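Ice-binding protein (Colwellia, PDB 3WP9) binds to the surface of ice crystals, inhibits their growth and prevents small ice grains from recrystallising into larger ones. Local coordinates at residues 32-37 with 49-54; 199-204 with 212-217. One frame throughout, in Å; residues are numbered along the deposited sequence.

Contact 1 of 2, residues 32-37 with 49-54; sequences GNVGTS and DEVTGA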
loop_
_atom_site.group_PDB
_atom_site.type_symbol
_atom_site.label_atom_id
_atom_site.label_comp_id
_atom_site.label_asym_id
_atom_site.label_seq_id
_atom_site.Cartn_x
_atom_site.Cartn_y
_atom_site.Cartn_z
ATOM N N GLY A 32 -10.668 6.345 -4.585
ATOM C CA GLY A 32 -10.268 5.236 -5.432
ATOM C C GLY A 32 -11.260 4.090 -5.213
ATOM O O GLY A 32 -12.258 4.257 -4.516
ATOM N N ASN A 33 -10.995 2.954 -5.831
ATOM C CA ASN A 33 -11.779 1.754 -5.772
ATOM C C ASN A 33 -11.268 0.865 -4.649
ATOM O O ASN A 33 -10.068 0.812 -4.345
ATOM C CB ASN A 33 -11.658 1.016 -7.099
ATOM C CG ASN A 33 -12.007 1.922 -8.260
ATOM O OD1 ASN A 33 -13.054 2.578 -8.259
ATOM N ND2 ASN A 33 -11.099 2.018 -9.218
ATOM N N VAL A 34 -12.217 0.153 -4.059
ATOM C CA VAL A 34 -11.835 -0.873 -3.056
ATOM C C VAL A 34 -12.532 -2.159 -3.413
ATOM O O VAL A 34 -13.655 -2.179 -4.008
ATOM C CB VAL A 34 -12.283 -0.458 -1.631
ATOM C CG1 VAL A 34 -11.738 0.966 -1.334
ATOM C CG2 VAL A 34 -13.780 -0.506 -1.529
ATOM N N GLY A 35 -11.915 -3.219 -2.969
ATOM C CA GLY A 35 -12.520 -4.533 -3.078
ATOM C C GLY A 35 -11.883 -5.543 -2.185
ATOM O O GLY A 35 -10.771 -5.328 -1.671
ATOM N N THR A 36 -12.551 -6.678 -2.035
ATOM C CA THR A 36 -11.949 -7.785 -1.300
ATOM C C THR A 36 -12.416 -9.106 -1.948
ATOM O O THR A 36 -13.562 -9.180 -2.444
ATOM C CB THR A 36 -12.337 -7.683 0.235
ATOM O OG1 THR A 36 -11.506 -8.521 1.036
ATOM C CG2 THR A 36 -13.822 -8.011 0.487
ATOM N N SER A 37 -11.529 -10.082 -2.008
ATOM C CA SER A 37 -11.815 -11.353 -2.695
ATOM C C SER A 37 -10.728 -12.332 -2.280
ATOM O O SER A 37 -9.542 -11.998 -2.244
ATOM C CB SER A 37 -11.861 -11.096 -4.223
ATOM O OG SER A 37 -11.762 -12.367 -4.920
ATOM N N ASP A 49 -20.500 5.808 1.903
ATOM C CA ASP A 49 -20.104 7.240 1.950
ATOM C C ASP A 49 -18.609 7.482 2.233
ATOM O O ASP A 49 -18.093 8.600 2.155
ATOM C CB ASP A 49 -21.006 8.062 2.880
ATOM C CG ASP A 49 -21.068 7.509 4.334
ATOM O OD1 ASP A 49 -20.050 7.050 4.910
ATOM O OD2 ASP A 49 -22.174 7.536 4.932
ATOM N N GLU A 50 -17.885 6.430 2.542
ATOM C CA GLU A 50 -16.469 6.598 2.771
ATOM C C GLU A 50 -15.612 6.329 1.511
ATOM O O GLU A 50 -14.387 6.512 1.583
ATOM C CB GLU A 50 -15.976 5.672 3.925
ATOM C CG GLU A 50 -16.712 5.925 5.219
ATOM C CD GLU A 50 -16.337 4.900 6.257
ATOM O OE1 GLU A 50 -15.383 5.197 7.046
ATOM O OE2 GLU A 50 -16.934 3.782 6.222
ATOM N N VAL A 51 -16.206 5.882 0.396
ATOM C CA VAL A 51 -15.437 5.502 -0.785
ATOM C C VAL A 51 -15.901 6.440 -1.943
ATOM O O VAL A 51 -17.113 6.488 -2.235
ATOM C CB VAL A 51 -15.612 3.996 -1.139
ATOM C CG1 VAL A 51 -14.783 3.588 -2.344
ATOM C CG2 VAL A 51 -15.157 3.125 0.054
ATOM N N THR A 52 -14.982 7.229 -2.518
ATOM C CA THR A 52 -15.410 7.957 -3.741
ATOM C C THR A 52 -15.434 7.197 -5.058
ATOM O O THR A 52 -16.120 7.652 -5.989
ATOM C CB THR A 52 -14.600 9.199 -3.970
ATOM O OG1 THR A 52 -13.246 8.782 -4.252
ATOM C CG2 THR A 52 -14.741 10.158 -2.734
ATOM N N GLY A 53 -14.710 6.101 -5.209
ATOM C CA GLY A 53 -14.857 5.225 -6.353
ATOM C C GLY A 53 -15.835 4.084 -6.179
ATOM O O GLY A 53 -16.883 4.244 -5.555
ATOM N N ALA A 54 -15.504 2.943 -6.761
ATOM C CA ALA A 54 -16.376 1.782 -6.777
ATOM C C ALA A 54 -15.933 0.870 -5.652
ATOM O O ALA A 54 -14.741 0.869 -5.275
ATOM C CB ALA A 54 -16.238 1.012 -8.067
#

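Contact 2 of 2, residues 199-204 with 212-217; sequences GRLLAQ and NTINAP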
loop_
_atom_site.group_PDB
_atom_site.type_symbol
_atom_site.label_atom_id
_atom_site.label_comp_id
_atom_site.label_asym_id
_atom_site.label_seq_id
_atom_site.Cartn_x
_atom_site.Cartn_y
_atom_site.Cartn_z
ATOM N N GLY A 199 -1.126 6.181 -2.056
ATOM C CA GLY A 199 -0.643 4.871 -2.360
ATOM C C GLY A 199 -1.723 3.883 -2.587
ATOM O O GLY A 199 -2.882 4.232 -2.810
ATOM N N ARG A 200 -1.304 2.622 -2.605
ATOM C CA ARG A 200 -2.257 1.541 -2.731
ATOM C C ARG A 200 -1.930 0.497 -1.621
ATOM O O ARG A 200 -0.810 0.181 -1.358
ATOM C CB ARG A 200 -2.137 0.876 -4.142
ATOM C CG ARG A 200 -2.439 1.879 -5.262
ATOM C CD ARG A 200 -2.387 1.155 -6.631
ATOM N NE ARG A 200 -2.463 2.192 -7.711
ATOM C CZ ARG A 200 -3.586 2.820 -8.079
ATOM N NH1 ARG A 200 -4.802 2.537 -7.562
ATOM N NH2 ARG A 200 -3.507 3.749 -9.040
ATOM N N LEU A 201 -3.013 0.028 -0.997
ATOM C CA LEU A 201 -2.893 -0.963 0.078
ATOM C C LEU A 201 -3.402 -2.278 -0.429
ATOM O O LEU A 201 -4.627 -2.443 -0.609
ATOM C CB LEU A 201 -3.743 -0.490 1.279
ATOM C CG LEU A 201 -3.328 0.899 1.850
ATOM C CD1 LEU A 201 -4.238 1.210 3.057
ATOM C CD2 LEU A 201 -1.846 0.996 2.251
ATOM N N LEU A 202 -2.435 -3.135 -0.776
ATOM C CA LEU A 202 -2.677 -4.416 -1.461
ATOM C C LEU A 202 -2.250 -5.538 -0.535
ATOM O O LEU A 202 -1.103 -5.946 -0.483
ATOM C CB LEU A 202 -1.905 -4.447 -2.834
ATOM C CG LEU A 202 -2.168 -3.208 -3.715
ATOM C CD1 LEU A 202 -1.293 -3.223 -4.989
ATOM C CD2 LEU A 202 -3.621 -2.906 -4.015
ATOM N N ALA A 203 -3.225 -6.055 0.224
ATOM C CA ALA A 203 -2.916 -7.074 1.257
ATOM C C ALA A 203 -3.404 -8.452 0.926
ATOM O O ALA A 203 -4.531 -8.609 0.443
ATOM C CB ALA A 203 -3.640 -6.617 2.519
ATOM N N GLN A 204 -2.586 -9.422 1.195
ATOM C CA GLN A 204 -3.036 -10.779 0.994
ATOM C C GLN A 204 -3.862 -11.354 2.134
ATOM O O GLN A 204 -4.342 -12.499 2.001
ATOM C CB GLN A 204 -1.864 -11.669 0.620
ATOM C CG GLN A 204 -1.450 -11.271 -0.812
ATOM C CD GLN A 204 -0.280 -12.016 -1.326
ATOM O OE1 GLN A 204 -0.192 -13.237 -1.140
ATOM N NE2 GLN A 204 0.676 -11.296 -1.965
ATOM N N ASN A 212 -8.908 7.315 8.447
ATOM C CA ASN A 212 -7.758 7.655 7.584
ATOM C C ASN A 212 -8.257 8.320 6.283
ATOM O O ASN A 212 -9.406 8.281 5.971
ATOM C CB ASN A 212 -7.025 6.405 7.151
ATOM C CG ASN A 212 -6.523 5.597 8.363
ATOM O OD1 ASN A 212 -6.884 4.390 8.529
ATOM N ND2 ASN A 212 -5.641 6.228 9.150
ATOM N N THR A 213 -7.265 8.908 5.652
ATOM C CA THR A 213 -7.465 9.408 4.274
ATOM C C THR A 213 -6.539 8.557 3.456
ATOM O O THR A 213 -5.309 8.567 3.645
ATOM C CB THR A 213 -6.965 10.819 4.222
ATOM O OG1 THR A 213 -7.746 11.636 5.120
ATOM C CG2 THR A 213 -7.115 11.371 2.755
ATOM N N ILE A 214 -7.123 7.761 2.565
ATOM C CA ILE A 214 -6.378 6.899 1.728
ATOM C C ILE A 214 -6.617 7.348 0.265
ATOM O O ILE A 214 -7.777 7.242 -0.209
ATOM C CB ILE A 214 -6.806 5.415 1.894
ATOM C CG1 ILE A 214 -6.861 4.983 3.415
ATOM C CG2 ILE A 214 -5.906 4.506 1.064
ATOM C CD1 ILE A 214 -5.579 4.909 4.203
ATOM N N ASN A 215 -5.525 7.789 -0.392
ATOM C CA ASN A 215 -5.665 8.327 -1.781
ATOM C C ASN A 215 -4.921 7.487 -2.801
ATOM O O ASN A 215 -3.731 7.172 -2.579
ATOM C CB ASN A 215 -5.023 9.702 -1.841
ATOM C CG ASN A 215 -5.641 10.723 -0.903
ATOM O OD1 ASN A 215 -6.849 10.822 -0.810
ATOM N ND2 ASN A 215 -4.808 11.498 -0.237
ATOM N N ALA A 216 -5.575 7.163 -3.936
ATOM C CA ALA A 216 -4.790 6.578 -5.017
ATOM C C ALA A 216 -3.625 7.540 -5.370
ATOM O O ALA A 216 -3.756 8.771 -5.241
ATOM C CB ALA A 216 -5.642 6.301 -6.230
ATOM N N PRO A 217 -2.444 6.997 -5.739
ATOM C CA PRO A 217 -1.256 7.821 -6.021
ATOM C C PRO A 217 -1.383 8.435 -7.422
ATOM O O PRO A 217 -1.986 7.867 -8.313
ATOM C CB PRO A 217 -0.099 6.820 -5.960
ATOM C CG PRO A 217 -0.763 5.509 -6.342
ATOM C CD PRO A 217 -2.199 5.550 -5.954
HETATM O O HOH W 1 -0.965 5.631 -9.828
#

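Contact 1 of 2, residues 32-37 with 49-54
The carboxamide of Asn33 meets Ala54 at its oxygen edge, where adjoining coils of a right-handed beta-helix begin their parallel pairing. Ala54 N donates to Asn33 OD1 at 2.9 Å, in the plane of the amide and on a lone pair. The N-H points almost straight at the oxygen (171°). The methyl of Ala54 also lies near this oxygen but well out of the amide plane, with Ala54 CB 3.6 Å from Asn33 OD1. At the other end of the amide, Asn33 ND2 is bonded to Thr13 O, which fixes the flip of the group.

Val34 N gives a 2.9 Å bond to Ala54 O. In regular parallel pairing Ala54 N would bond to Gly32 O, but here Asn33 OD1 takes that role. Gly32 O instead receives a weak bond from Gly53 N at 3.1 Å. Chi1 (-54°) sets Asn33 CG beside its own backbone N, anti to the carbonyl carbon, and chi2 (-50°) then turns OD1 to Ala54 N. An alanine at Asn33 would probably leave Ala54 N and Thr13 O without these side-chain partners and weaken the start of the pairing.

Beside these polar bonds, Val34 and Val51 reach toward each other tip to tip. Val34 CG1 and Val51 CG1 are 4.1 Å apart, and their CG2 methyls are about as close. Val51 CG1 also comes 3.4 Å from Gly32 O.

Contact 2 of 2, residues 199-204 with 212-217
A corner of the right-handed beta-helix lies at Gly199, where the chain passes from one face to the next, and the following coil is joined to it through Asn215. Gly199 N donates to Asn215 O at 2.8 Å, in a nearly straight bond (171°). Gly199 has a phi of 163°, a value that glycine adopts easily.

Beyond this bond Pro217 lies across the side chain of Arg200 at about a right angle. Pro217 CD sits over one face of the guanidinium, toward the rim, 3.7 Å from Arg200 CZ. The same CD is 3.7 Å from Arg200 CG. The arginine chain is extended from CG to NE, so the ring meets both its aliphatic part and its head. Arg200 NH1 bonds to Phe14 O. Arg200 NH2 donates to a water at 3.3 Å, and that water donates to Pro217 O. On the opposite side of the strand from Arg200, Leu201 CD1 touches Ile214 CD1 at 4.1 Å.

Leu201 also packs on Ile189 and Val191 of strand 189-191, and Ile214 on Thr15. Strand 200-203 runs between strands 14-18 and 182-185, while strand 213-215 runs between 29-31 and 196-198.

Contact 1 comes first along the chain. It closes the excursion that leaves strand 33-36 and returns at Ala54, just ahead of strand 55-57, the neighbour of 33-36 in the large parallel sheet. Contact 2 opens only much later. It closes one turn, through strand 207-210, between the corner at Gly199 and the end of strand 213-215. The two are therefore in series and neither nest nor cross. They do not touch, their centres lying about 10 Å apart, but both reach the same sheet. There strand 14-18 lies between 33-36 and 200-203, so the N-terminal part of the chain joins the two regions.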